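Local structure of 2-methyl-aconitate isomerase (Shewanella oneidensis, 5K87) at residues A176-P186 with V377-S385; D88-V96 with W105-V116. The protein catalyses the cis-trans isomerisation of 2-methyl-aconitate by base-catalysed proton abstraction, a step in propionate breakdown through the 2-methylcitrate cycle. The protein carries 1 engineered substitution. All blocks are in the same frame, centred on the assembly; numbering follows the deposited sequence.

Interaction 1 (A176-P186 with V377-S385); sequences AAEVQIEFMNP and VIKAIMSRS
Ser383 OG donates to Glu178 OE2 at 2.6 Å and meets it on the anti lone pair, turned away from the other carboxylate oxygen. A second donor, Gln180 NE2, reaches the same OE2 at 3.2 Å from above the carboxylate plane, so two bonds grip one oxygen; the short serine places its hydroxyl close to the strand, where the extended glutamate chain reaches it. Farther along the face that carries Ser383, Glu182 and Lys379 run side by side and join in a salt bridge, Glu182 OE2 to Lys379 NZ at 3.0 Å, with the ammonium standing above the carboxylate plane. Lys379 CG sits between its backbone N and carbonyl carbon (chi1 66°), which, with the bend at chi3, lays the chain beside Glu182 and brings NZ to OE2; its methylenes lie alongside the folded Met184, whose CE is 3.8 Å from Lys379 CE.

The reverse face is mainly apolar, Arg384 being the exception. Phe183 CE1 approaches Met382 CE obliquely at 3.9 Å. Ala380 O, which accepts from Phe183 N, also lies at the ring's edge, in its plane, and the small Ala380 side chain suits a place beside the phenylalanine. The side chains of Pro186 and Val377 cross at about a right angle. Val328 of helix 324-334 packs on Phe183, Pro186 and Met382.

Between the faces runs the antiparallel backbone: Val179-Arg384, Ile181-Met382 and Phe183-Ala380 are hydrogen-bonded pairs, and Asn185 N to Ile378 O adds one more bond. In the next shell, His153 NE2 bonds Glu182 OE1, and Arg384 NE is held by Ser383 O at 2.9 Å. Polar pairs thus gather on the more exposed face, beside Met184 and Ile381, while the buried Arg384 probably lends positive potential near the substrate site.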
ATOM      1  N   ALA A 176       9.471  14.619  11.799  1.00 13.90           N
ATOM      2  CA  ALA A 176      10.833  14.140  11.594  1.00 13.33           C
ATOM      3  C   ALA A 176      11.743  15.358  11.427  1.00 13.55           C
ATOM      4  O   ALA A 176      11.280  16.492  11.540  1.00 14.58           O
ATOM      5  CB  ALA A 176      10.905  13.232  10.371  1.00 14.75           C
ATOM      6  N   ALA A 177      13.026  15.143  11.166  1.00 12.64           N
ATOM      7  CA  ALA A 177      13.932  16.269  10.961  1.00 13.23           C
ATOM      8  C   ALA A 177      13.627  16.984   9.648  1.00 14.40           C
ATOM      9  O   ALA A 177      13.395  16.347   8.617  1.00 13.22           O
ATOM     10  CB  ALA A 177      15.371  15.808  10.979  1.00 14.10           C
ATOM     11  N   GLU A 178      13.643  18.310   9.672  1.00 13.77           N
ATOM     12  CA  GLU A 178      13.471  19.092   8.450  1.00 12.90           C
ATOM     13  C   GLU A 178      14.658  18.928   7.510  1.00 14.28           C
ATOM     14  O   GLU A 178      15.813  19.077   7.920  1.00 16.39           O
ATOM     15  CB  GLU A 178      13.319  20.572   8.796  1.00 13.98           C
ATOM     16  CG  GLU A 178      13.030  21.453   7.588  1.00 14.93           C
ATOM     17  CD  GLU A 178      12.880  22.929   7.930  1.00 18.18           C
ATOM     18  OE1 GLU A 178      13.034  23.301   9.118  1.00 20.07           O
ATOM     19  OE2 GLU A 178      12.609  23.721   7.002  1.00 17.74           O
ATOM     20  N   VAL A 179      14.371  18.654   6.237  1.00 12.86           N
ATOM     21  CA  VAL A 179      15.391  18.618   5.207  1.00 13.25           C
ATOM     22  C   VAL A 179      15.014  19.621   4.127  1.00 12.76           C
ATOM     23  O   VAL A 179      14.053  19.419   3.374  1.00 13.23           O
ATOM     24  CB  VAL A 179      15.521  17.213   4.590  1.00 12.34           C
ATOM     25  CG1 VAL A 179      16.587  17.219   3.505  1.00 14.94           C
ATOM     26  CG2 VAL A 179      15.853  16.199   5.675  1.00 15.01           C
ATOM     27  N   GLN A 180      15.754  20.721   4.064  1.00 12.95           N
ATOM     28  CA  GLN A 180      15.509  21.726   3.047  0.60 12.63           C
ATOM     29  C   GLN A 180      16.103  21.288   1.712  1.00 13.06           C
ATOM     30  O   GLN A 180      17.251  20.828   1.640  1.00 13.95           O
ATOM     31  CB  GLN A 180      16.060  23.074   3.519  0.60 14.53           C
ATOM     32  CG  GLN A 180      15.418  23.509   4.833  0.60 16.15           C
ATOM     33  CD  GLN A 180      15.941  24.821   5.365  0.60 17.18           C
ATOM     34  OE1 GLN A 180      16.990  25.304   4.940  0.60 22.20           O
ATOM     35  NE2 GLN A 180      15.207  25.406   6.309  0.60 17.23           N
ATOM     36  N   ILE A 181      15.297  21.430   0.660  0.54 12.57           N
ATOM     37  CA  ILE A 181      15.678  21.027  -0.689  0.54 13.09           C
ATOM     38  C   ILE A 181      15.705  22.235  -1.614  0.54 13.65           C
ATOM     39  O   ILE A 181      14.892  23.143  -1.461  0.54 13.30           O
ATOM     40  CB  ILE A 181      14.667  20.016  -1.263  0.54 13.36           C
ATOM     41  CG1 ILE A 181      14.447  18.870  -0.281  0.54 15.26           C
ATOM     42  CG2 ILE A 181      15.138  19.487  -2.610  0.54 14.53           C
ATOM     43  CD1 ILE A 181      15.686  18.081  -0.005  0.54 15.90           C
ATOM     44  N   GLU A 182      16.633  22.250  -2.568  1.00 14.40           N
ATOM     45  CA  GLU A 182      16.706  23.348  -3.529  1.00 15.14           C
ATOM     46  C   GLU A 182      16.902  22.817  -4.936  1.00 17.15           C
ATOM     47  O   GLU A 182      17.934  22.201  -5.240  1.00 19.57           O
ATOM     48  CB  GLU A 182      17.877  24.269  -3.207  1.00 17.93           C
ATOM     49  CG  GLU A 182      17.874  24.775  -1.784  1.00 17.75           C
ATOM     50  CD  GLU A 182      19.051  25.662  -1.484  1.00 20.61           C
ATOM     51  OE1 GLU A 182      19.226  26.027  -0.304  1.00 22.74           O
ATOM     52  OE2 GLU A 182      19.793  26.000  -2.431  1.00 35.93           O
ATOM     53  N   PHE A 183      15.931  23.101  -5.797  1.00 13.59           N
ATOM     54  CA  PHE A 183      15.964  22.674  -7.181  1.00 12.91           C
ATOM     55  C   PHE A 183      16.578  23.812  -7.978  1.00 13.12           C
ATOM     56  O   PHE A 183      15.924  24.839  -8.218  1.00 14.24           O
ATOM     57  CB  PHE A 183      14.545  22.389  -7.671  1.00 12.99           C
ATOM     58  CG  PHE A 183      13.868  21.246  -6.949  1.00 12.75           C
ATOM     59  CD1 PHE A 183      13.355  21.413  -5.667  1.00 13.52           C
ATOM     60  CD2 PHE A 183      13.720  20.012  -7.565  1.00 14.33           C
ATOM     61  CE1 PHE A 183      12.715  20.355  -5.014  1.00 14.75           C
ATOM     62  CE2 PHE A 183      13.090  18.954  -6.915  1.00 15.08           C
ATOM     63  CZ  PHE A 183      12.586  19.125  -5.643  1.00 14.35           C
ATOM     64  N   MET A 184      17.837  23.652  -8.374  1.00 13.38           N
ATOM     65  CA  MET A 184      18.550  24.718  -9.074  1.00 14.63           C
ATOM     66  C   MET A 184      18.135  24.798 -10.536  1.00 15.54           C
ATOM     67  O   MET A 184      17.944  23.773 -11.197  1.00 15.01           O
ATOM     68  CB  MET A 184      20.056  24.482  -8.994  1.00 14.48           C
ATOM     69  CG  MET A 184      20.593  24.339  -7.584  1.00 17.61           C
ATOM     70  SD  MET A 184      20.212  25.722  -6.490  1.00 20.93           S
ATOM     71  CE  MET A 184      21.051  27.065  -7.325  1.00 26.95           C
ATOM     72  N   ASN A 185      17.996  26.027 -11.037  1.00 16.31           N
ATOM     73  CA  ASN A 185      17.731  26.275 -12.458  1.00 15.95           C
ATOM     74  C   ASN A 185      16.683  25.315 -13.038  1.00 16.41           C
ATOM     75  O   ASN A 185      16.965  24.576 -13.981  1.00 16.62           O
ATOM     76  CB  ASN A 185      19.046  26.185 -13.245  1.00 18.50           C
ATOM     77  CG  ASN A 185      18.888  26.541 -14.713  1.00 27.85           C
ATOM     78  OD1 ASN A 185      18.108  27.423 -15.072  1.00 30.65           O
ATOM     79  ND2 ASN A 185      19.625  25.842 -15.573  1.00 29.75           N
ATOM     80  N   PRO A 186      15.475  25.297 -12.448  1.00 14.71           N
ATOM     81  CA  PRO A 186      14.522  24.233 -12.786  1.00 16.85           C
ATOM     82  C   PRO A 186      13.929  24.291 -14.198  1.00 17.68           C
ATOM     83  O   PRO A 186      13.465  23.255 -14.672  1.00 18.42           O
ATOM     84  CB  PRO A 186      13.422  24.404 -11.730  1.00 18.00           C
ATOM     85  CG  PRO A 186      13.503  25.840 -11.341  1.00 18.49           C
ATOM     86  CD  PRO A 186      14.959  26.173 -11.381  1.00 15.91           C
ATOM     87  N   VAL A 377      14.579  31.629 -13.692  1.00 19.34           N
ATOM     88  CA  VAL A 377      14.325  31.151 -12.341  1.00 17.97           C
ATOM     89  C   VAL A 377      15.571  30.475 -11.800  1.00 17.30           C
ATOM     90  O   VAL A 377      16.006  29.436 -12.293  1.00 19.23           O
ATOM     91  CB  VAL A 377      13.111  30.216 -12.265  1.00 20.18           C
ATOM     92  CG1 VAL A 377      12.938  29.700 -10.844  1.00 21.22           C
ATOM     93  CG2 VAL A 377      11.862  30.957 -12.711  1.00 28.49           C
ATOM     94  N   ILE A 378      16.157  31.095 -10.791  1.00 15.20           N
ATOM     95  CA  ILE A 378      17.429  30.658 -10.249  1.00 16.12           C
ATOM     96  C   ILE A 378      17.302  29.333  -9.497  1.00 16.15           C
ATOM     97  O   ILE A 378      18.152  28.447  -9.627  1.00 15.99           O
ATOM     98  CB  ILE A 378      18.000  31.743  -9.321  1.00 20.35           C
ATOM     99  CG1 ILE A 378      18.308  33.009 -10.128  1.00 24.01           C
ATOM    100  CG2 ILE A 378      19.242  31.244  -8.602  1.00 21.85           C
ATOM    101  CD1 ILE A 378      18.775  34.177  -9.292  1.00 32.81           C
ATOM    102  N   LYS A 379      16.242  29.214  -8.710  1.00 14.63           N
ATOM    103  CA  LYS A 379      16.024  28.021  -7.907  1.00 15.12           C
ATOM    104  C   LYS A 379      14.608  28.013  -7.375  1.00 16.06           C
ATOM    105  O   LYS A 379      13.944  29.058  -7.298  1.00 16.58           O
ATOM    106  CB  LYS A 379      17.012  27.952  -6.739  1.00 17.76           C
ATOM    107  CG  LYS A 379      16.825  29.059  -5.720  1.00 21.03           C
ATOM    108  CD  LYS A 379      17.609  28.794  -4.437  1.00 26.04           C
ATOM    109  CE  LYS A 379      19.102  28.975  -4.636  1.00 32.21           C
ATOM    110  NZ  LYS A 379      19.851  28.834  -3.349  1.00 31.52           N
ATOM    111  N   ALA A 380      14.146  26.819  -7.028  1.00 14.44           N
ATOM    112  CA  ALA A 380      12.910  26.642  -6.283  1.00 14.22           C
ATOM    113  C   ALA A 380      13.237  25.864  -5.020  1.00 13.19           C
ATOM    114  O   ALA A 380      14.046  24.932  -5.047  1.00 15.86           O
ATOM    115  CB  ALA A 380      11.887  25.906  -7.110  1.00 15.13           C
ATOM    116  N   ILE A 381      12.625  26.249  -3.909  1.00 13.64           N
ATOM    117  CA  ILE A 381      12.963  25.648  -2.625  1.00 15.24           C
ATOM    118  C   ILE A 381      11.727  25.190  -1.875  1.00 14.35           C
ATOM    119  O   ILE A 381      10.642  25.766  -2.013  1.00 15.74           O
ATOM    120  CB  ILE A 381      13.755  26.628  -1.737  1.00 16.54           C
ATOM    121  CG1 ILE A 381      12.866  27.772  -1.267  1.00 20.51           C
ATOM    122  CG2 ILE A 381      14.966  27.178  -2.480  1.00 17.38           C
ATOM    123  CD1 ILE A 381      13.507  28.639  -0.210  1.00 26.21           C
ATOM    124  N   MET A 382      11.885  24.118  -1.104  1.00 12.90           N
ATOM    125  CA  MET A 382      10.836  23.666  -0.208  1.00 12.89           C
ATOM    126  C   MET A 382      11.489  22.817   0.873  1.00 12.45           C
ATOM    127  O   MET A 382      12.642  22.418   0.745  1.00 13.88           O
ATOM    128  CB  MET A 382       9.785  22.854  -0.970  1.00 13.82           C
ATOM    129  CG  MET A 382      10.315  21.532  -1.490  1.00 13.84           C
ATOM    130  SD  MET A 382       9.160  20.581  -2.500  1.00 18.09           S
ATOM    131  CE  MET A 382       9.188  21.547  -4.000  1.00 17.82           C
ATOM    132  N   SER A 383      10.748  22.548   1.933  1.00 12.98           N
ATOM    133  CA  SER A 383      11.221  21.652   2.975  1.00 12.84           C
ATOM    134  C   SER A 383      10.452  20.348   2.943  1.00 13.31           C
ATOM    135  O   SER A 383       9.233  20.331   2.744  1.00 13.62           O
ATOM    136  CB  SER A 383      11.080  22.305   4.339  1.00 16.79           C
ATOM    137  OG  SER A 383      11.997  23.380   4.450  1.00 18.15           O
ATOM    138  N   ARG A 384      11.181  19.258   3.142  1.00 12.97           N
ATOM    139  CA  ARG A 384      10.589  17.935   3.257  1.00 12.26           C
ATOM    140  C   ARG A 384      11.208  17.274   4.495  1.00 13.50           C
ATOM    141  O   ARG A 384      11.707  17.972   5.386  1.00 12.77           O
ATOM    142  CB  ARG A 384      10.827  17.145   1.959  1.00 12.96           C
ATOM    143  CG  ARG A 384      10.250  17.800   0.686  1.00 13.14           C
ATOM    144  CD  ARG A 384       8.774  17.468   0.431  1.00 13.88           C
ATOM    145  NE  ARG A 384       7.844  18.256   1.233  1.00 13.68           N
ATOM    146  CZ  ARG A 384       6.527  18.094   1.202  1.00 13.77           C
ATOM    147  NH1 ARG A 384       5.739  18.864   1.934  1.00 15.07           N
ATOM    148  NH2 ARG A 384       5.991  17.141   0.448  1.00 14.21           N
ATOM    149  N   SER A 385      11.133  15.950   4.576  1.00 12.39           N
ATOM    150  CA  SER A 385      11.764  15.169   5.638  1.00 12.47           C
ATOM    151  C   SER A 385      11.887  13.765   5.078  1.00 12.31           C
ATOM    152  O   SER A 385      11.302  13.465   4.025  1.00 12.20           O
ATOM    153  CB  SER A 385      10.923  15.169   6.912  1.00 12.19           C
ATOM    154  OG  SER A 385       9.702  14.455   6.744  1.00 12.75           O
TER
HETATM  155  O   HOH W   1      15.376  27.939 -14.390  1.00 23.70           O

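Interaction 2 (D88-V96 with W105-V116); sequences DVDYLFGQV and WSGNCGNLTAAV
Tyr91 and Phe93, two residues apart on strand 89-96, both direct their rings onto the segment that carries Cys109. The Tyr91 ring receives Val116 CG2 over the centre of one face, 3.5 Å from the centroid and 7° off the normal. Asn108 OD1 comes within 3.1 Å of Tyr91 CE2, the amide and ring planes 76° apart. With CG opposite the main-chain nitrogen (chi1 165°), the phenol reaches inward, and Tyr91 OH donates to Cys109 O at 2.8 Å, in the carbonyl plane on a lone pair. A phenylalanine at Tyr91 would probably keep the valine contact but leave the buried Cys109 carbonyl without this donor, and the loop freer to shift.

Phe93 offers a face to Cys109: CB stands over the centre of the ring, 3.4 Å from the centroid, and SG lies farther off at 4.5 Å in a sulfur-aromatic contact. Gly107 O meets the edge of the same ring. Trp105 lays its six-membered ring over Gly94 CA, 3.8 Å from the centroid; glycine suits this place because a beta carbon would clash with the indole, whose NE1 bonds Asp46.

Tyr91 and Phe93 thus back the loop of Cys109, the probable proton donor or acceptor, which leads into helix 113-122 and whose Gly110 N and Asn111 N bind malonate, consistent with the active site of the diaminopimelate epimerase-like fold.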
ATOM      1  N   ASP A  88      27.870  15.396  -5.774  1.00 13.20           N
ATOM      2  CA  ASP A  88      28.280  14.290  -4.921  1.00 15.24           C
ATOM      3  C   ASP A  88      27.713  12.939  -5.343  1.00 15.20           C
ATOM      4  O   ASP A  88      28.396  11.912  -5.285  1.00 18.86           O
ATOM      5  CB  ASP A  88      27.860  14.577  -3.488  1.00 16.89           C
ATOM      6  CG  ASP A  88      28.464  15.848  -2.960  1.00 18.39           C
ATOM      7  OD1 ASP A  88      29.709  15.903  -2.872  1.00 21.82           O
ATOM      8  OD2 ASP A  88      27.722  16.799  -2.634  1.00 17.82           O
ATOM      9  N   VAL A  89      26.462  12.926  -5.767  1.00 13.92           N
ATOM     10  CA  VAL A  89      25.783  11.664  -5.983  1.00 13.17           C
ATOM     11  C   VAL A  89      24.904  11.785  -7.219  1.00 12.48           C
ATOM     12  O   VAL A  89      24.319  12.845  -7.460  1.00 14.19           O
ATOM     13  CB  VAL A  89      24.948  11.269  -4.722  1.00 14.69           C
ATOM     14  CG1 VAL A  89      23.898  12.322  -4.404  1.00 14.36           C
ATOM     15  CG2 VAL A  89      24.315   9.884  -4.878  1.00 15.56           C
ATOM     16  N   ASP A  90      24.838  10.723  -8.015  1.00 12.66           N
ATOM     17  CA  ASP A  90      23.917  10.641  -9.147  0.92 12.43           C
ATOM     18  C   ASP A  90      22.645   9.908  -8.729  1.00 12.59           C
ATOM     19  O   ASP A  90      22.700   8.853  -8.077  1.00 13.20           O
ATOM     20  CB  ASP A  90      24.535   9.877 -10.313  0.92 14.19           C
ATOM     21  CG  ASP A  90      25.590  10.663 -11.056  0.92 16.71           C
ATOM     22  OD1 ASP A  90      25.820  11.846 -10.742  0.92 16.08           O
ATOM     23  OD2 ASP A  90      26.180  10.077 -11.988  0.92 20.95           O
ATOM     24  N   TYR A  91      21.510  10.442  -9.163  1.00 11.72           N
ATOM     25  CA  TYR A  91      20.195   9.978  -8.730  1.00 11.38           C
ATOM     26  C   TYR A  91      19.341   9.616  -9.946  1.00 11.93           C
ATOM     27  O   TYR A  91      19.050  10.476 -10.782  1.00 12.14           O
ATOM     28  CB  TYR A  91      19.563  11.107  -7.910  1.00 10.85           C
ATOM     29  CG  TYR A  91      18.072  11.079  -7.617  1.00 10.88           C
ATOM     30  CD1 TYR A  91      17.342   9.892  -7.560  1.00 11.25           C
ATOM     31  CD2 TYR A  91      17.394  12.269  -7.379  1.00 12.11           C
ATOM     32  CE1 TYR A  91      15.982   9.902  -7.274  1.00 11.35           C
ATOM     33  CE2 TYR A  91      16.038  12.284  -7.086  1.00 11.96           C
ATOM     34  CZ  TYR A  91      15.343  11.099  -7.044  1.00 11.35           C
ATOM     35  OH  TYR A  91      13.995  11.098  -6.763  1.00 12.85           O
ATOM     36  N   LEU A  92      18.956   8.341 -10.031  1.00 11.10           N
ATOM     37  CA  LEU A  92      17.965   7.889 -11.004  1.00 11.08           C
ATOM     38  C   LEU A  92      16.685   7.479 -10.295  1.00 12.15           C
ATOM     39  O   LEU A  92      16.714   6.711  -9.322  1.00 11.97           O
ATOM     40  CB  LEU A  92      18.473   6.706 -11.824  1.00 12.79           C
ATOM     41  CG  LEU A  92      19.468   7.020 -12.936  1.00 13.99           C
ATOM     42  CD1 LEU A  92      20.036   5.723 -13.504  1.00 16.62           C
ATOM     43  CD2 LEU A  92      18.801   7.840 -14.032  1.00 15.69           C
ATOM     44  N   PHE A  93      15.566   8.004 -10.777  1.00 10.70           N
ATOM     45  CA  PHE A  93      14.253   7.653 -10.273  1.00 10.81           C
ATOM     46  C   PHE A  93      13.509   6.815 -11.297  1.00 11.51           C
ATOM     47  O   PHE A  93      13.399   7.207 -12.470  1.00 11.96           O
ATOM     48  CB  PHE A  93      13.448   8.915  -9.984  1.00 11.26           C
ATOM     49  CG  PHE A  93      12.018   8.642  -9.655  1.00 11.15           C
ATOM     50  CD1 PHE A  93      11.689   7.897  -8.533  1.00 12.77           C
ATOM     51  CD2 PHE A  93      10.998   9.108 -10.463  1.00 12.35           C
ATOM     52  CE1 PHE A  93      10.368   7.617  -8.216  1.00 13.15           C
ATOM     53  CE2 PHE A  93       9.672   8.830 -10.145  1.00 13.38           C
ATOM     54  CZ  PHE A  93       9.364   8.083  -9.022  1.00 14.59           C
ATOM     55  N   GLY A  94      12.986   5.675 -10.863  1.00 10.49           N
ATOM     56  CA  GLY A  94      12.175   4.819 -11.713  1.00 12.09           C
ATOM     57  C   GLY A  94      10.750   4.732 -11.205  1.00 11.72           C
ATOM     58  O   GLY A  94      10.500   4.228 -10.103  1.00 12.60           O
ATOM     59  N   GLN A  95       9.812   5.241 -11.996  1.00 11.16           N
ATOM     60  CA  GLN A  95       8.399   5.162 -11.678  1.00 11.87           C
ATOM     61  C   GLN A  95       7.901   3.818 -12.192  1.00 11.57           C
ATOM     62  O   GLN A  95       7.878   3.581 -13.405  1.00 12.63           O
ATOM     63  CB  GLN A  95       7.639   6.289 -12.377  1.00 12.71           C
ATOM     64  CG  GLN A  95       6.144   6.313 -12.059  1.00 14.59           C
ATOM     65  CD  GLN A  95       5.874   6.768 -10.645  1.00 15.63           C
ATOM     66  OE1 GLN A  95       6.420   7.772 -10.209  1.00 17.58           O
ATOM     67  NE2 GLN A  95       5.047   6.026  -9.915  1.00 16.23           N
ATOM     68  N   VAL A  96       7.525   2.925 -11.283  1.00 11.26           N
ATOM     69  CA  VAL A  96       7.185   1.561 -11.663  1.00 11.63           C
ATOM     70  C   VAL A  96       5.692   1.463 -11.929  1.00 11.91           C
ATOM     71  O   VAL A  96       4.880   1.718 -11.051  1.00 12.10           O
ATOM     72  CB  VAL A  96       7.613   0.559 -10.577  1.00 11.10           C
ATOM     73  CG1 VAL A  96       7.272  -0.854 -11.008  1.00 13.37           C
ATOM     74  CG2 VAL A  96       9.107   0.695 -10.301  1.00 13.51           C
ATOM     75  N   TRP A 105      11.595   6.208 -16.735  1.00 12.51           N
ATOM     76  CA  TRP A 105      12.789   6.928 -16.305  1.00 13.31           C
ATOM     77  C   TRP A 105      12.820   8.368 -16.826  1.00 13.84           C
ATOM     78  O   TRP A 105      13.877   9.003 -16.834  1.00 14.20           O
ATOM     79  CB  TRP A 105      14.053   6.190 -16.775  1.00 14.40           C
ATOM     80  CG  TRP A 105      14.127   4.780 -16.293  1.00 14.16           C
ATOM     81  CD1 TRP A 105      13.713   3.658 -16.964  1.00 14.32           C
ATOM     82  CD2 TRP A 105      14.622   4.328 -15.022  1.00 13.64           C
ATOM     83  NE1 TRP A 105      13.926   2.545 -16.191  1.00 14.57           N
ATOM     84  CE2 TRP A 105      14.484   2.926 -14.998  1.00 13.99           C
ATOM     85  CE3 TRP A 105      15.183   4.971 -13.912  1.00 13.73           C
ATOM     86  CZ2 TRP A 105      14.875   2.158 -13.906  1.00 14.53           C
ATOM     87  CZ3 TRP A 105      15.567   4.206 -12.823  1.00 14.58           C
ATOM     88  CH2 TRP A 105      15.413   2.814 -12.827  1.00 13.96           C
ATOM     89  N   SER A 106      11.677   8.893 -17.250  1.00 14.46           N
ATOM     90  CA  SER A 106      11.639  10.216 -17.873  1.00 14.31           C
ATOM     91  C   SER A 106      11.577  11.394 -16.899  1.00 16.29           C
ATOM     92  O   SER A 106      11.685  12.545 -17.324  1.00 15.91           O
ATOM     93  CB  SER A 106      10.474  10.309 -18.869  1.00 16.59           C
ATOM     94  OG  SER A 106       9.220  10.343 -18.214  1.00 16.27           O
ATOM     95  N   GLY A 107      11.403  11.131 -15.610  1.00 13.87           N
ATOM     96  CA  GLY A 107      11.225  12.218 -14.666  1.00 15.07           C
ATOM     97  C   GLY A 107      11.950  12.053 -13.350  1.00 12.63           C
ATOM     98  O   GLY A 107      12.485  10.985 -13.027  1.00 13.53           O
ATOM     99  N   ASN A 108      11.952  13.127 -12.576  1.00 12.83           N
ATOM    100  CA  ASN A 108      12.451  13.125 -11.211  1.00 13.33           C
ATOM    101  C   ASN A 108      11.320  12.753 -10.251  1.00 13.09           C
ATOM    102  O   ASN A 108      10.145  12.713 -10.635  1.00 13.04           O
ATOM    103  CB  ASN A 108      12.987  14.536 -10.913  1.00 12.77           C
ATOM    104  CG  ASN A 108      13.589  14.680  -9.537  1.00 13.36           C
ATOM    105  OD1 ASN A 108      14.109  13.727  -8.958  1.00 13.26           O
ATOM    106  ND2 ASN A 108      13.548  15.899  -9.013  1.00 14.02           N
ATOM    107  N   CYS A 109      11.692  12.448  -9.012  1.00 13.03           N
ATOM    108  CA  CYS A 109      10.743  12.406  -7.913  1.00 12.56           C
ATOM    109  C   CYS A 109      11.193  13.418  -6.875  1.00 12.24           C
ATOM    110  O   CYS A 109      12.263  13.281  -6.278  1.00 13.09           O
ATOM    111  CB  CYS A 109      10.654  11.023  -7.277  1.00 12.09           C
ATOM    112  SG  CYS A 109       9.479  11.037  -5.899  1.00 13.30           S
ATOM    113  N   GLY A 110      10.388  14.448  -6.662  1.00 12.48           N
ATOM    114  CA  GLY A 110      10.748  15.510  -5.745  1.00 12.42           C
ATOM    115  C   GLY A 110      10.647  15.115  -4.290  1.00 12.52           C
ATOM    116  O   GLY A 110      11.493  15.503  -3.485  1.00 13.37           O
ATOM    117  N   ASN A 111       9.614  14.359  -3.938  1.00 11.34           N
ATOM    118  CA  ASN A 111       9.444  13.941  -2.553  1.00 11.84           C
ATOM    119  C   ASN A 111      10.590  13.080  -2.057  1.00 12.24           C
ATOM    120  O   ASN A 111      10.988  13.180  -0.896  1.00 12.58           O
ATOM    121  CB  ASN A 111       8.115  13.233  -2.348  1.00 11.43           C
ATOM    122  CG  ASN A 111       6.996  14.207  -2.078  1.00 10.85           C
ATOM    123  OD1 ASN A 111       7.018  14.922  -1.073  1.00 12.75           O
ATOM    124  ND2 ASN A 111       6.014  14.262  -2.973  1.00 11.99           N
ATOM    125  N   LEU A 112      11.123  12.225  -2.920  1.00 10.83           N
ATOM    126  CA  LEU A 112      12.191  11.338  -2.489  1.00 11.54           C
ATOM    127  C   LEU A 112      13.556  12.024  -2.431  1.00 11.34           C
ATOM    128  O   LEU A 112      14.514  11.431  -1.938  1.00 11.81           O
ATOM    129  CB  LEU A 112      12.254  10.088  -3.362  1.00 11.75           C
ATOM    130  CG  LEU A 112      11.083   9.112  -3.188  1.00 10.88           C
ATOM    131  CD1 LEU A 112      11.356   7.849  -3.992  1.00 13.34           C
ATOM    132  CD2 LEU A 112      10.816   8.770  -1.721  1.00 12.75           C
ATOM    133  N   THR A 113      13.656  13.276  -2.879  1.00 12.07           N
ATOM    134  CA  THR A 113      14.942  13.964  -2.886  0.58 12.31           C
ATOM    135  C   THR A 113      15.598  14.058  -1.493  1.00 11.44           C
ATOM    136  O   THR A 113      16.801  13.865  -1.353  1.00 12.03           O
ATOM    137  CB  THR A 113      14.814  15.346  -3.559  0.58 14.35           C
ATOM    138  OG1 THR A 113      14.615  15.163  -4.970  0.58 15.74           O
ATOM    139  CG2 THR A 113      16.059  16.168  -3.339  0.58 14.27           C
ATOM    140  N   ALA A 114      14.814  14.344  -0.458  1.00 12.18           N
ATOM    141  CA  ALA A 114      15.368  14.368   0.900  1.00 12.85           C
ATOM    142  C   ALA A 114      15.936  13.001   1.302  1.00 11.95           C
ATOM    143  O   ALA A 114      16.974  12.904   1.959  1.00 12.75           O
ATOM    144  CB  ALA A 114      14.305  14.804   1.900  1.00 14.15           C
ATOM    145  N   ALA A 115      15.230  11.937   0.919  1.00 11.11           N
ATOM    146  CA  ALA A 115      15.694  10.585   1.191  1.00 11.33           C
ATOM    147  C   ALA A 115      16.945  10.248   0.385  1.00 11.09           C
ATOM    148  O   ALA A 115      17.811   9.520   0.876  1.00 11.82           O
ATOM    149  CB  ALA A 115      14.585   9.575   0.943  1.00 12.05           C
ATOM    150  N   VAL A 116      17.063  10.779  -0.829  1.00 11.05           N
ATOM    151  CA  VAL A 116      18.276  10.607  -1.617  1.00 11.86           C
ATOM    152  C   VAL A 116      19.485  11.170  -0.876  1.00 10.89           C
ATOM    153  O   VAL A 116      20.528  10.528  -0.790  1.00 11.76           O
ATOM    154  CB  VAL A 116      18.128  11.282  -3.000  1.00 10.63           C
ATOM    155  CG1 VAL A 116      19.475  11.426  -3.686  1.00 12.08           C
ATOM    156  CG2 VAL A 116      17.147  10.497  -3.860  1.00 12.42           C
TER

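Overall arrangement
From the N terminus, the chain first meets interaction 2, in which strand 89-96 and the segment 105-116 close a short loop of eight residues that includes strand 103-104. Interaction 1 opens later and brings 176-186 together with 377-385, enclosing 190 residues, among them helix 324-334. The two are in series, neither nested nor crossed. Their centres lie 14 Å apart, yet they touch: Arg384 NH2 probably bonds substrate-binding Asn111 OD1 at 2.9 Å, and Ile181 and Val179 pack on Thr113 and Ala114. Interaction 1 thus joins strand 179-184 to the late strand 374-391 and lies against helix 113-122, which interaction 2 connects to strand 89-96.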